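Local coordinates for tapirin (Caldicellulosiruptor hydrothermalis, PDB 6N2C), which probably binds cellulose and so mediates attachment of this extremely thermophilic bacterium to plant biomass, using a beta-helical C-terminal domain that also holds a zinc ion, at residues F183-L188 with I550-M555; T201-M207 with Y225-N231; N511-V516 with H530-V534. Where two conformers were deposited one is given. Residues are numbered along the deposited sequence.

All three contacts lie on one side of the chain's centre, in coils of a parallel beta-helix. Strand 548-552 of contact 1 runs between strand 200-203 of contact 2 and strand 530-532 of contact 3. Ile550 N is 2.9 Å from Thr201 O, and Glu551 N is 2.8 Å from Leu531 O, both probable hydrogen bonds. Contacts 1 and 2 have centres about 10 Å apart, and contacts 1 and 3 about 9 Å. Contacts 2 and 3 do not touch; their nearest atoms are about 7 Å apart. The zinc joins contacts 1 and 3: Glu551 comes from contact 1, His530 and Asp532 from contact 3. Thr203 of contact 2 has its side chain about 8 Å from the ion.

Contact 1 of 3, residues F183-L188 with I550-M555; sequences FTTYGL and IEYVRM. With ZN (zinc ion), chain C.
A corner of the parallel beta-helix brings together chain parts more than 360 residues apart. Segment 183-188 leads into strand 186-190 of one sheet. Segment 550-555 leaves strand 548-552 of another sheet and continues as extended loop. The CA atoms of Gly187 and Tyr552 are 4.9 Å apart, and those of Thr184 and Arg554 6.7 Å. Gly187 (phi/psi -89/-31) turns the corner, and its CA lies 3.6 Å from Tyr552 CD1. An ideal CB there would sit only 3.3 Å from Tyr552 CB, so glycine leaves room for the tyrosine. Tyr552 (chi1 t) reaches past Gly187 CA to Thr184 O. Leu188 CD2 packs on Ile550 CG2 at 4.3 Å. Met555 CE lies 4.3 Å from Thr184 CA, beside Ile560 of helix 557-565. Glu551 OE1 binds zinc at 2.0 Å, with His530 and Asp532 completing the protein ligands. Tyr552 OH donates a 2.6 Å hydrogen bond to Thr184 O, which also accepts from water 1 at 2.6 Å; that water accepts from Met555 N at 2.9 Å.

Contact 2 of 3, residues T201-M207 with Y225-N231; sequences TVTTRNM and YTIKADN
Tyr225 and Asn231 lose the most surface in this contact between successive coils. Strands 201-203 and 227-229 are parallel, 4.8 Å apart at 8°. The register holds from Thr201, its CA 4.5 Å from Thr226 CA, to Asn206, its CA 4.9 Å from Asn231 CA. Val202 N donates to Thr226 O (2.7 Å), Lys228 N to Val202 O (2.9 Å) and Thr204 N to Lys228 O (2.9 Å). Tyr225 (chi1 p) lies across the start of the pair. Its OH makes a very short 2.5 Å hydrogen bond with Thr203 OG1. On the face away from Thr203 and Lys228, Val202 CB lies 4.1 Å from Ile227 CG1. Met207 CE adds to this packing, 3.9 Å from Ile227 CG2. Both segments bend, at Arg205 (-93/-83) and Asp230 (-76/-45). Asp230 N donates to Arg205 O at 2.7 Å, and Arg205 NE forms a salt bridge with Asp230 OD2 at 3.5 Å. Beyond the corner, Asn231 ND2 donates to Asn206 OD1 at 2.8 Å, and Met207 N to Asn231 O at 3.0 Å. Asn231 OD1 accepts from Asn251 ND2 in the next coil, continuing an asparagine ladder, a characteristic feature of parallel beta-helices.

Contact 3 of 3, residues N511-V516 with H530-V534; sequences NVQIFV and HLDGV. With ZN (zinc ion), chain C.
Asn511 starts the first segment as loop, with its CB directed at His530; their CA atoms are 7.7 Å apart. Its amide lies over one face of the His530 imidazole. Gln513 begins the strand, and its CA is 5.1 Å from that of Asp532. Water 4 accepts from Gln513 NE2 (3.1 Å) and donates to Asp532 OD2 (2.8 Å). Asp532 OD1 and His530 NE2 bind zinc at 2.0 and 1.9 Å; Glu551 is the third protein ligand. Ile514 N donates to Asp532 O at 2.9 Å, and Val534 N to Ile514 O at 3.2 Å. Ile514 CG1 also packs on Leu531 CD2 (4.0 Å). Gly533 turns the corner at phi/psi 147/-143, where a CB would clash with Ile514 O. Phe515 (chi1 m) sets CE1 3.6 Å from Gly533 CA and CD1 4.0 Å from Val534 CB. Val516 N donates to Val534 O at 3.0 Å, and the pairing continues to Ile536. The axes of strands 513-516 and 530-532 cross at -66°, because pairing passes to the chain after the corner. In this parallel beta-helix, strand 513-518 lies between strands 483-488 and 534-537, and Ile499 of helix 494-500 covers Ile514 and Val516.

Contact 1 of 3, residues F183-L188 with I550-M555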
loop_
_atom_site.group_PDB
_atom_site.type_symbol
_atom_site.label_atom_id
_atom_site.label_comp_id
_atom_site.label_asym_id
_atom_site.label_seq_id
_atom_site.Cartn_x
_atom_site.Cartn_y
_atom_site.Cartn_z
ATOM N N PHE A 183 -8.348 -19.611 1.856
ATOM C CA PHE A 183 -7.515 -19.464 3.057
ATOM C C PHE A 183 -6.496 -20.533 3.282
ATOM O O PHE A 183 -5.805 -20.533 4.314
ATOM C CB PHE A 183 -8.381 -19.019 4.264
ATOM C CG PHE A 183 -8.819 -17.617 4.145
ATOM C CD1 PHE A 183 -7.998 -16.602 4.638
ATOM C CD2 PHE A 183 -9.922 -17.305 3.355
ATOM C CE1 PHE A 183 -8.336 -15.292 4.385
ATOM C CE2 PHE A 183 -10.290 -16.001 3.144
ATOM C CZ PHE A 183 -9.408 -14.992 3.658
ATOM N N THR A 184 -6.330 -21.488 2.341
ATOM C CA THR A 184 -5.192 -22.360 2.403
ATOM C C THR A 184 -3.918 -21.718 1.737
ATOM O O THR A 184 -2.833 -22.399 1.666
ATOM C CB THR A 184 -5.402 -23.732 1.704
ATOM O OG1 THR A 184 -5.515 -23.540 0.300
ATOM C CG2 THR A 184 -6.643 -24.415 2.287
ATOM N N THR A 185 -4.052 -20.493 1.267
ATOM C CA THR A 185 -2.935 -19.743 0.634
ATOM C C THR A 185 -2.394 -18.612 1.516
ATOM O O THR A 185 -1.693 -17.741 1.035
ATOM C CB THR A 185 -3.333 -19.166 -0.746
ATOM O OG1 THR A 185 -4.257 -18.095 -0.625
ATOM C CG2 THR A 185 -3.942 -20.277 -1.609
ATOM N N TYR A 186 -2.791 -18.623 2.785
ATOM C CA TYR A 186 -2.384 -17.571 3.742
ATOM C C TYR A 186 -1.392 -18.051 4.739
ATOM O O TYR A 186 -1.612 -19.061 5.437
ATOM C CB TYR A 186 -3.615 -16.924 4.445
ATOM C CG TYR A 186 -4.419 -15.963 3.582
ATOM C CD1 TYR A 186 -5.179 -16.421 2.528
ATOM C CD2 TYR A 186 -4.470 -14.646 3.887
ATOM C CE1 TYR A 186 -5.923 -15.566 1.734
ATOM C CE2 TYR A 186 -5.272 -13.780 3.168
ATOM C CZ TYR A 186 -5.986 -14.243 2.083
ATOM O OH TYR A 186 -6.758 -13.374 1.346
ATOM N N GLY A 187 -0.295 -17.323 4.905
ATOM C CA GLY A 187 0.693 -17.678 5.856
ATOM C C GLY A 187 0.460 -17.097 7.243
ATOM O O GLY A 187 0.845 -17.693 8.261
ATOM N N LEU A 188 -0.149 -15.914 7.270
ATOM C CA LEU A 188 -0.469 -15.191 8.552
ATOM C C LEU A 188 -1.866 -14.605 8.384
ATOM O O LEU A 188 -2.207 -13.943 7.371
ATOM C CB LEU A 188 0.591 -14.075 8.894
ATOM C CG LEU A 188 2.019 -14.553 8.927
ATOM C CD1 LEU A 188 2.920 -13.348 9.026
ATOM C CD2 LEU A 188 2.298 -15.505 10.037
ATOM N N ILE A 550 10.231 -16.188 9.073
ATOM C CA ILE A 550 8.912 -16.817 8.920
ATOM C C ILE A 550 8.800 -17.143 7.470
ATOM O O ILE A 550 8.938 -16.282 6.591
ATOM C CB ILE A 550 7.728 -15.898 9.384
ATOM C CG1 ILE A 550 7.900 -15.579 10.866
ATOM C CG2 ILE A 550 6.367 -16.613 9.183
ATOM C CD1 ILE A 550 7.086 -14.459 11.361
ATOM N N GLU A 551 8.509 -18.410 7.154
ATOM C CA GLU A 551 8.222 -18.757 5.775
ATOM C C GLU A 551 6.904 -19.599 5.709
ATOM O O GLU A 551 6.744 -20.522 6.470
ATOM C CB GLU A 551 9.326 -19.642 5.209
ATOM C CG GLU A 551 10.698 -18.960 4.880
ATOM C CD GLU A 551 11.588 -18.747 6.104
ATOM O OE1 GLU A 551 11.841 -19.728 6.831
ATOM O OE2 GLU A 551 12.027 -17.592 6.395
ATOM N N TYR A 552 6.054 -19.187 4.817
ATOM C CA TYR A 552 4.813 -19.917 4.544
ATOM C C TYR A 552 5.176 -21.317 3.985
ATOM O O TYR A 552 5.969 -21.440 2.981
ATOM C CB TYR A 552 4.017 -19.183 3.499
ATOM C CG TYR A 552 2.862 -19.955 2.840
ATOM C CD1 TYR A 552 1.714 -20.222 3.543
ATOM C CD2 TYR A 552 2.984 -20.523 1.553
ATOM C CE1 TYR A 552 0.681 -20.911 2.946
ATOM C CE2 TYR A 552 1.938 -21.233 0.979
ATOM C CZ TYR A 552 0.751 -21.335 1.655
ATOM O OH TYR A 552 -0.284 -22.081 1.118
ATOM N N VAL A 553 4.485 -22.298 4.506
ATOM C CA VAL A 553 4.393 -23.584 3.890
ATOM C C VAL A 553 2.893 -23.957 3.906
ATOM O O VAL A 553 2.252 -23.820 4.941
ATOM C CB VAL A 553 5.171 -24.638 4.699
ATOM C CG1 VAL A 553 4.886 -26.124 4.268
ATOM C CG2 VAL A 553 6.650 -24.336 4.680
ATOM N N ARG A 554 2.380 -24.443 2.778
ATOM C CA ARG A 554 0.996 -24.980 2.747
ATOM C C ARG A 554 0.694 -25.953 3.881
ATOM O O ARG A 554 1.492 -26.866 4.203
ATOM C CB ARG A 554 0.720 -25.554 1.358
ATOM C CG ARG A 554 -0.712 -25.957 1.089
ATOM C CD ARG A 554 -0.867 -26.338 -0.406
ATOM N NE ARG A 554 -2.269 -26.554 -0.747
ATOM C CZ ARG A 554 -2.944 -27.706 -0.679
ATOM N NH1 ARG A 554 -2.402 -28.894 -0.312
ATOM N NH2 ARG A 554 -4.228 -27.661 -1.009
ATOM N N MET A 555 -0.477 -25.795 4.500
ATOM C CA MET A 555 -0.889 -26.729 5.498
ATOM C C MET A 555 -0.888 -28.185 4.962
ATOM O O MET A 555 -1.304 -28.388 3.787
ATOM C CB MET A 555 -2.335 -26.388 6.009
ATOM C CG MET A 555 -2.359 -25.158 6.954
ATOM S SD MET A 555 -4.063 -24.880 7.592
ATOM C CE MET A 555 -4.849 -24.168 6.269
HETATM ZN ZN ZN C . 12.013 -21.695 6.802
HETATM O O HOH W 1 -2.216 -23.555 3.905
#

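Contact 2 of 3, residues T201-M207 with Y225-N231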
loop_
_atom_site.group_PDB
_atom_site.type_symbol
_atom_site.label_atom_id
_atom_site.label_comp_id
_atom_site.label_asym_id
_atom_site.label_seq_id
_atom_site.Cartn_x
_atom_site.Cartn_y
_atom_site.Cartn_z
ATOM N N THR A 201 11.808 -11.332 9.232
ATOM C CA THR A 201 11.715 -11.481 7.788
ATOM C C THR A 201 10.588 -12.455 7.505
ATOM O O THR A 201 10.597 -13.547 8.055
ATOM C CB THR A 201 13.010 -12.011 7.215
ATOM O OG1 THR A 201 14.100 -11.093 7.511
ATOM C CG2 THR A 201 12.950 -12.155 5.763
ATOM N N VAL A 202 9.621 -12.018 6.734
ATOM C CA VAL A 202 8.409 -12.823 6.400
ATOM C C VAL A 202 8.462 -13.090 4.897
ATOM O O VAL A 202 8.490 -12.161 4.118
ATOM C CB VAL A 202 7.129 -12.083 6.741
ATOM C CG1 VAL A 202 5.887 -12.856 6.296
ATOM C CG2 VAL A 202 7.047 -11.750 8.213
ATOM N N THR A 203 8.318 -14.382 4.488
ATOM C CA THR A 203 8.105 -14.798 3.123
ATOM C C THR A 203 6.747 -15.494 3.127
ATOM O O THR A 203 6.581 -16.457 3.863
ATOM C CB THR A 203 9.208 -15.722 2.624
ATOM O OG1 THR A 203 10.512 -15.124 2.833
ATOM C CG2 THR A 203 9.053 -16.010 1.122
ATOM N N THR A 204 5.803 -14.953 2.375
ATOM C CA THR A 204 4.446 -15.491 2.383
ATOM C C THR A 204 3.793 -15.439 1.070
ATOM O O THR A 204 4.281 -14.820 0.097
ATOM C CB THR A 204 3.616 -14.834 3.485
ATOM O OG1 THR A 204 2.403 -15.617 3.708
ATOM C CG2 THR A 204 3.175 -13.438 3.029
ATOM N N ARG A 205 2.630 -16.092 0.967
ATOM C CA ARG A 205 1.781 -15.909 -0.185
ATOM C C ARG A 205 0.831 -14.812 0.197
ATOM O O ARG A 205 1.164 -13.617 -0.065
ATOM C CB ARG A 205 1.021 -17.173 -0.640
ATOM C CG ARG A 205 1.855 -18.222 -1.270
ATOM C CD ARG A 205 0.924 -19.246 -1.901
ATOM N NE ARG A 205 0.091 -18.730 -3.004
ATOM C CZ ARG A 205 -0.624 -19.509 -3.812
ATOM N NH1 ARG A 205 -0.695 -20.839 -3.624
ATOM N NH2 ARG A 205 -1.343 -18.955 -4.778
ATOM N N ASN A 206 -0.256 -15.138 0.905
ATOM C CA ASN A 206 -1.209 -14.092 1.354
ATOM C C ASN A 206 -1.186 -13.815 2.818
ATOM O O ASN A 206 -0.922 -14.713 3.613
ATOM C CB ASN A 206 -2.569 -14.432 0.797
ATOM C CG ASN A 206 -2.542 -14.473 -0.730
ATOM O OD1 ASN A 206 -1.929 -13.600 -1.363
ATOM N ND2 ASN A 206 -3.192 -15.496 -1.373
ATOM N N MET A 207 -1.531 -12.552 3.222
ATOM C CA MET A 207 -1.558 -12.194 4.623
ATOM C C MET A 207 -2.743 -11.279 4.840
ATOM O O MET A 207 -3.075 -10.476 3.950
ATOM C CB MET A 207 -0.246 -11.419 5.006
ATOM C CG MET A 207 -0.290 -10.789 6.383
ATOM S SD MET A 207 1.342 -10.074 6.959
ATOM C CE MET A 207 2.221 -10.422 5.421
ATOM N N TYR A 225 14.609 -8.527 2.365
ATOM C CA TYR A 225 13.307 -7.864 2.532
ATOM C C TYR A 225 12.874 -8.175 3.896
ATOM O O TYR A 225 13.359 -9.123 4.535
ATOM C CB TYR A 225 12.297 -8.305 1.461
ATOM C CG TYR A 225 12.158 -9.796 1.381
ATOM C CD1 TYR A 225 11.423 -10.478 2.300
ATOM C CD2 TYR A 225 12.701 -10.483 0.305
ATOM C CE1 TYR A 225 11.269 -11.863 2.229
ATOM C CE2 TYR A 225 12.594 -11.861 0.197
ATOM C CZ TYR A 225 11.868 -12.553 1.129
ATOM O OH TYR A 225 11.775 -13.931 1.046
ATOM N N THR A 226 12.009 -7.336 4.398
ATOM C CA THR A 226 11.263 -7.561 5.592
ATOM C C THR A 226 10.044 -8.464 5.312
ATOM O O THR A 226 9.736 -9.383 6.104
ATOM C CB THR A 226 10.794 -6.247 6.169
ATOM O OG1 THR A 226 11.972 -5.393 6.289
ATOM C CG2 THR A 226 10.192 -6.445 7.486
ATOM N N ILE A 227 9.230 -8.069 4.340
ATOM C CA ILE A 227 8.057 -8.912 3.969
ATOM C C ILE A 227 8.083 -9.031 2.456
ATOM O O ILE A 227 8.177 -8.041 1.738
ATOM C CB ILE A 227 6.730 -8.265 4.356
ATOM C CG1 ILE A 227 6.646 -8.107 5.856
ATOM C CG2 ILE A 227 5.574 -9.094 3.833
ATOM C CD1 ILE A 227 5.306 -7.413 6.243
ATOM N N LYS A 228 7.931 -10.271 1.975
ATOM C CA LYS A 228 7.667 -10.554 0.601
ATOM C C LYS A 228 6.313 -11.344 0.569
ATOM O O LYS A 228 6.188 -12.327 1.270
ATOM C CB LYS A 228 8.773 -11.362 -0.024
ATOM C CG LYS A 228 8.466 -11.632 -1.484
ATOM C CD LYS A 228 9.555 -12.509 -2.094
ATOM C CE LYS A 228 9.267 -12.865 -3.548
ATOM N NZ LYS A 228 9.169 -11.628 -4.425
ATOM N N ALA A 229 5.374 -10.847 -0.188
ATOM C CA ALA A 229 4.000 -11.426 -0.238
ATOM C C ALA A 229 3.418 -11.308 -1.591
ATOM O O ALA A 229 3.726 -10.403 -2.331
ATOM C CB ALA A 229 3.143 -10.661 0.754
ATOM N N ASP A 230 2.433 -12.161 -1.928
ATOM C CA ASP A 230 1.598 -11.922 -3.070
ATOM C C ASP A 230 0.566 -10.844 -2.812
ATOM O O ASP A 230 0.309 -9.967 -3.646
ATOM C CB ASP A 230 0.755 -13.206 -3.400
ATOM C CG ASP A 230 1.587 -14.402 -3.869
ATOM O OD1 ASP A 230 2.745 -14.226 -4.207
ATOM O OD2 ASP A 230 0.960 -15.475 -4.008
ATOM N N ASN A 231 -0.078 -10.918 -1.644
ATOM C CA ASN A 231 -1.154 -9.996 -1.293
ATOM C C ASN A 231 -1.101 -9.723 0.193
ATOM O O ASN A 231 -0.794 -10.657 0.978
ATOM C CB ASN A 231 -2.595 -10.472 -1.632
ATOM C CG ASN A 231 -2.799 -10.767 -3.124
ATOM O OD1 ASN A 231 -2.975 -9.860 -3.915
ATOM N ND2 ASN A 231 -2.720 -12.051 -3.502
HETATM O O HOH W 2 -2.149 -15.591 -4.153
#

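Contact 3 of 3, residues N511-V516 with H530-V534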
loop_
_atom_site.group_PDB
_atom_site.type_symbol
_atom_site.label_atom_id
_atom_site.label_comp_id
_atom_site.label_asym_id
_atom_site.label_seq_id
_atom_site.Cartn_x
_atom_site.Cartn_y
_atom_site.Cartn_z
ATOM N N ASN A 511 14.464 -28.324 12.578
ATOM C CA ASN A 511 13.211 -27.560 12.570
ATOM C C ASN A 511 12.034 -28.363 11.923
ATOM O O ASN A 511 12.157 -28.936 10.842
ATOM C CB ASN A 511 13.397 -26.236 11.800
ATOM C CG ASN A 511 12.270 -25.243 12.031
ATOM O OD1 ASN A 511 12.305 -24.513 13.007
ATOM N ND2 ASN A 511 11.393 -25.098 11.088
ATOM N N VAL A 512 10.908 -28.393 12.630
ATOM C CA VAL A 512 9.687 -28.924 12.112
ATOM C C VAL A 512 8.708 -27.809 11.838
ATOM O O VAL A 512 8.711 -26.755 12.498
ATOM C CB VAL A 512 9.051 -29.930 13.064
ATOM C CG1 VAL A 512 10.070 -31.050 13.351
ATOM C CG2 VAL A 512 8.577 -29.329 14.370
ATOM N N GLN A 513 7.824 -28.097 10.937
ATOM C CA GLN A 513 6.814 -27.144 10.572
ATOM C C GLN A 513 5.774 -27.041 11.625
ATOM O O GLN A 513 5.473 -27.990 12.302
ATOM C CB GLN A 513 6.220 -27.460 9.221
ATOM C CG GLN A 513 7.203 -27.666 8.031
ATOM C CD GLN A 513 6.656 -28.293 6.790
ATOM O OE1 GLN A 513 5.512 -28.799 6.793
ATOM N NE2 GLN A 513 7.474 -28.357 5.714
ATOM N N ILE A 514 5.162 -25.841 11.699
ATOM C CA ILE A 514 4.207 -25.525 12.748
ATOM C C ILE A 514 2.979 -24.927 12.098
ATOM O O ILE A 514 3.093 -23.944 11.389
ATOM C CB ILE A 514 4.806 -24.556 13.785
ATOM C CG1 ILE A 514 6.015 -25.142 14.542
ATOM C CG2 ILE A 514 3.758 -24.090 14.773
ATOM C CD1 ILE A 514 5.633 -26.255 15.413
ATOM N N PHE A 515 1.807 -25.495 12.396
ATOM C CA PHE A 515 0.553 -24.978 11.849
ATOM C C PHE A 515 -0.415 -24.742 13.009
ATOM O O PHE A 515 -0.818 -25.700 13.689
ATOM C CB PHE A 515 -0.025 -25.992 10.835
ATOM C CG PHE A 515 0.889 -26.261 9.729
ATOM C CD1 PHE A 515 0.965 -25.450 8.622
ATOM C CD2 PHE A 515 1.797 -27.352 9.821
ATOM C CE1 PHE A 515 1.854 -25.702 7.585
ATOM C CE2 PHE A 515 2.685 -27.560 8.820
ATOM C CZ PHE A 515 2.698 -26.797 7.710
ATOM N N VAL A 516 -0.782 -23.481 13.211
ATOM C CA VAL A 516 -1.685 -23.061 14.295
ATOM C C VAL A 516 -2.906 -22.370 13.766
ATOM O O VAL A 516 -2.809 -21.403 13.002
ATOM C CB VAL A 516 -0.943 -22.205 15.329
ATOM C CG1 VAL A 516 -1.888 -21.862 16.464
ATOM C CG2 VAL A 516 0.237 -22.907 15.881
ATOM N N HIS A 530 13.061 -19.434 13.707
ATOM C CA HIS A 530 12.760 -19.913 12.376
ATOM C C HIS A 530 11.443 -20.666 12.459
ATOM O O HIS A 530 11.340 -21.671 13.152
ATOM C CB HIS A 530 13.874 -20.866 11.889
ATOM C CG HIS A 530 13.648 -21.432 10.499
ATOM N ND1 HIS A 530 14.200 -22.627 10.082
ATOM C CD2 HIS A 530 12.922 -20.978 9.459
ATOM C CE1 HIS A 530 13.790 -22.878 8.844
ATOM N NE2 HIS A 530 13.017 -21.876 8.435
ATOM N N LEU A 531 10.458 -20.183 11.729
ATOM C CA LEU A 531 9.150 -20.836 11.665
ATOM C C LEU A 531 8.691 -21.018 10.231
ATOM O O LEU A 531 8.499 -20.023 9.488
ATOM C CB LEU A 531 8.099 -20.015 12.438
ATOM C CG LEU A 531 8.121 -20.089 13.949
ATOM C CD1 LEU A 531 7.343 -18.916 14.563
ATOM C CD2 LEU A 531 7.495 -21.415 14.393
ATOM N N ASP A 532 8.398 -22.281 9.863
ATOM C CA ASP A 532 7.837 -22.616 8.564
ATOM C C ASP A 532 6.452 -23.144 8.838
ATOM O O ASP A 532 6.301 -24.068 9.649
ATOM C CB ASP A 532 8.619 -23.771 7.931
ATOM C CG ASP A 532 9.977 -23.353 7.402
ATOM O OD1 ASP A 532 10.106 -22.165 7.097
ATOM O OD2 ASP A 532 10.793 -24.199 7.229
ATOM N N GLY A 533 5.467 -22.572 8.181
ATOM C CA GLY A 533 4.120 -23.005 8.378
ATOM C C GLY A 533 3.142 -21.883 8.254
ATOM O O GLY A 533 3.236 -21.073 7.298
ATOM N N VAL A 534 2.088 -21.933 9.104
ATOM C CA VAL A 534 0.965 -21.010 8.955
ATOM C C VAL A 534 0.552 -20.660 10.414
ATOM O O VAL A 534 0.498 -21.537 11.302
ATOM C CB VAL A 534 -0.214 -21.673 8.169
ATOM C CG1 VAL A 534 -1.480 -21.008 8.302
ATOM C CG2 VAL A 534 0.124 -22.038 6.742
HETATM ZN ZN ZN C . 12.013 -21.695 6.802
HETATM O O HOH W 3 11.411 -26.402 8.841
HETATM O O HOH W 4 10.057 -26.606 5.942
#